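Putative prephenate dehydratase (Streptococcus mutans, PDB 4LUB) probably catalyses the decarboxylating dehydration of prephenate to 3-phenylpyruvate, a step in the biosynthesis of L-phenylalanine. Local coordinates at residues Lys210-Phe215 against Phe239-Glu244. Sequence-based numbering, arbitrary orientation.
Sequences KALSTF and FIIDFE
Phe215 and Phe243 lie face against face in the hydrophobic core of the ACT domain, where helix 208-216 packs on the antiparallel sheet of this βαββαβ fold. Their planes are inclined by just 11° and the ring centroids are 3.7 Å apart, an offset stack. The rings are slipped so that Phe243 CE2 lies over the centre of the Phe215 ring, 3.3 Å above its plane, and Phe215 CG over the Phe243 ring toward its rim. The closest approach joins Phe215 CG to Phe243 CZ at 3.3 Å, and the CB of Phe215 also reaches Phe243 CE1 at 3.4 Å, so the Phe243 ring also covers the CB of Phe215. With CG anti to the carbonyl carbon in both residues (chi1 -69° in Phe215 and -74° in Phe243) and each CB directed at the opposing segment, the two side chains reach into the gap between helix and strand, cross at about a right angle and meet face to face. Ile220 touches both phenylalanine side chains; Leu196 and Ala254 also pack on Phe215, Ile194 and Leu222 on Phe243. One turn back along the helix, Leu212 packs on Leu212 of the second subunit, placing this end of the contact at the subunit interface. Within the chain, Leu212 meets Ile241, two residues before Phe243 on the strand, methyl to methyl, with Leu212 CD1 3.7 Å from Ile241 CD1.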
loop_
_atom_site.group_PDB
_atom_site.type_symbol
_atom_site.label_atom_id
_atom_site.label_comp_id
_atom_site.label_asym_id
_atom_site.label_seq_id
_atom_site.Cartn_x
_atom_site.Cartn_y
_atom_site.Cartn_z
ATOM N N LYS B 210 6.212 14.960 -8.008
ATOM C CA LYS B 210 7.560 15.366 -8.408
ATOM C C LYS B 210 8.480 14.170 -8.558
ATOM O O LYS B 210 9.267 14.093 -9.497
ATOM C CB LYS B 210 8.180 16.333 -7.399
ATOM C CG LYS B 210 7.442 17.642 -7.209
ATOM C CD LYS B 210 8.349 18.644 -6.506
ATOM C CE LYS B 210 7.561 19.813 -5.939
ATOM N NZ LYS B 210 7.695 21.008 -6.825
ATOM N N ALA B 211 8.387 13.247 -7.608
ATOM C CA ALA B 211 9.195 12.041 -7.644
ATOM C C ALA B 211 8.836 11.161 -8.834
ATOM O O ALA B 211 9.713 10.675 -9.538
ATOM C CB ALA B 211 9.041 11.266 -6.331
ATOM N N LEU B 212 7.545 10.943 -9.055
ATOM C CA LEU B 212 7.109 10.164 -10.213
ATOM C C LEU B 212 7.376 10.826 -11.569
ATOM O O LEU B 212 7.698 10.136 -12.532
ATOM C CB LEU B 212 5.624 9.815 -10.094
ATOM C CG LEU B 212 5.268 8.568 -9.258
ATOM C CD1 LEU B 212 6.203 8.343 -8.082
ATOM C CD2 LEU B 212 3.818 8.595 -8.818
ATOM N N SER B 213 7.215 12.143 -11.657
ATOM C CA SER B 213 7.488 12.859 -12.913
ATOM C C SER B 213 8.930 12.690 -13.371
ATOM O O SER B 213 9.213 12.628 -14.568
ATOM C CB SER B 213 7.166 14.349 -12.770
ATOM O OG SER B 213 5.778 14.543 -12.546
ATOM N N THR B 214 9.830 12.617 -12.398
ATOM C CA THR B 214 11.253 12.427 -12.637
ATOM C C THR B 214 11.517 11.199 -13.514
ATOM O O THR B 214 12.328 11.236 -14.440
ATOM C CB THR B 214 12.009 12.276 -11.303
ATOM O OG1 THR B 214 11.919 13.497 -10.553
ATOM C CG2 THR B 214 13.450 11.956 -11.554
ATOM N N PHE B 215 10.838 10.105 -13.197
ATOM C CA PHE B 215 10.926 8.884 -13.982
ATOM C C PHE B 215 10.034 8.930 -15.212
ATOM O O PHE B 215 10.398 8.429 -16.279
ATOM C CB PHE B 215 10.569 7.674 -13.120
ATOM C CG PHE B 215 11.592 7.363 -12.065
ATOM C CD1 PHE B 215 11.541 7.980 -10.826
ATOM C CD2 PHE B 215 12.606 6.453 -12.317
ATOM C CE1 PHE B 215 12.489 7.695 -9.855
ATOM C CE2 PHE B 215 13.557 6.163 -11.349
ATOM C CZ PHE B 215 13.492 6.786 -10.121
ATOM N N PHE B 239 7.511 5.353 0.680
ATOM C CA PHE B 239 6.890 4.730 -0.478
ATOM C C PHE B 239 7.774 3.689 -1.137
ATOM O O PHE B 239 8.927 3.955 -1.456
ATOM C CB PHE B 239 6.487 5.816 -1.487
ATOM C CG PHE B 239 5.552 6.836 -0.911
ATOM C CD1 PHE B 239 4.188 6.614 -0.916
ATOM C CD2 PHE B 239 6.035 7.988 -0.320
ATOM C CE1 PHE B 239 3.316 7.541 -0.367
ATOM C CE2 PHE B 239 5.169 8.917 0.230
ATOM C CZ PHE B 239 3.811 8.692 0.207
ATOM N N ILE B 240 7.213 2.501 -1.340
ATOM C CA ILE B 240 7.864 1.468 -2.133
ATOM C C ILE B 240 7.468 1.625 -3.583
ATOM O O ILE B 240 6.301 1.507 -3.938
ATOM C CB ILE B 240 7.482 0.056 -1.683
ATOM C CG1 ILE B 240 7.655 -0.071 -0.178
ATOM C CG2 ILE B 240 8.331 -0.978 -2.415
ATOM C CD1 ILE B 240 9.073 0.228 0.247
ATOM N N ILE B 241 8.457 1.924 -4.409
ATOM C CA ILE B 241 8.262 2.052 -5.839
ATOM C C ILE B 241 9.150 1.117 -6.665
ATOM O O ILE B 241 10.353 1.014 -6.427
ATOM C CB ILE B 241 8.461 3.534 -6.248
ATOM C CG1 ILE B 241 7.362 4.383 -5.633
ATOM C CG2 ILE B 241 8.282 3.704 -7.740
ATOM C CD1 ILE B 241 7.580 5.856 -5.733
ATOM N N ASP B 242 8.539 0.425 -7.625
ATOM C CA ASP B 242 9.287 -0.360 -8.603
ATOM C C ASP B 242 9.276 0.357 -9.952
ATOM O O ASP B 242 8.256 0.920 -10.361
ATOM C CB ASP B 242 8.717 -1.773 -8.793
ATOM C CG ASP B 242 8.627 -2.578 -7.499
ATOM O OD1 ASP B 242 9.187 -2.176 -6.451
ATOM O OD2 ASP B 242 8.011 -3.658 -7.561
ATOM N N PHE B 243 10.407 0.303 -10.648
ATOM C CA PHE B 243 10.512 0.824 -12.002
ATOM C C PHE B 243 11.225 -0.198 -12.853
ATOM O O PHE B 243 12.059 -0.958 -12.360
ATOM C CB PHE B 243 11.312 2.132 -12.044
ATOM C CG PHE B 243 10.576 3.324 -11.511
ATOM C CD1 PHE B 243 9.564 3.911 -12.244
ATOM C CD2 PHE B 243 10.914 3.877 -10.290
ATOM C CE1 PHE B 243 8.886 5.009 -11.764
ATOM C CE2 PHE B 243 10.236 4.981 -9.816
ATOM C CZ PHE B 243 9.222 5.547 -10.549
ATOM N N GLU B 244 10.908 -0.210 -14.138
ATOM C CA GLU B 244 11.671 -1.010 -15.075
ATOM C C GLU B 244 13.110 -0.517 -15.075
ATOM O O GLU B 244 13.367 0.689 -15.018
ATOM C CB GLU B 244 11.046 -0.976 -16.467
ATOM C CG GLU B 244 10.082 -2.143 -16.667
ATOM C CD GLU B 244 9.238 -2.036 -17.912
ATOM O OE1 GLU B 244 9.618 -1.286 -18.839
ATOM O OE2 GLU B 244 8.187 -2.713 -17.959
#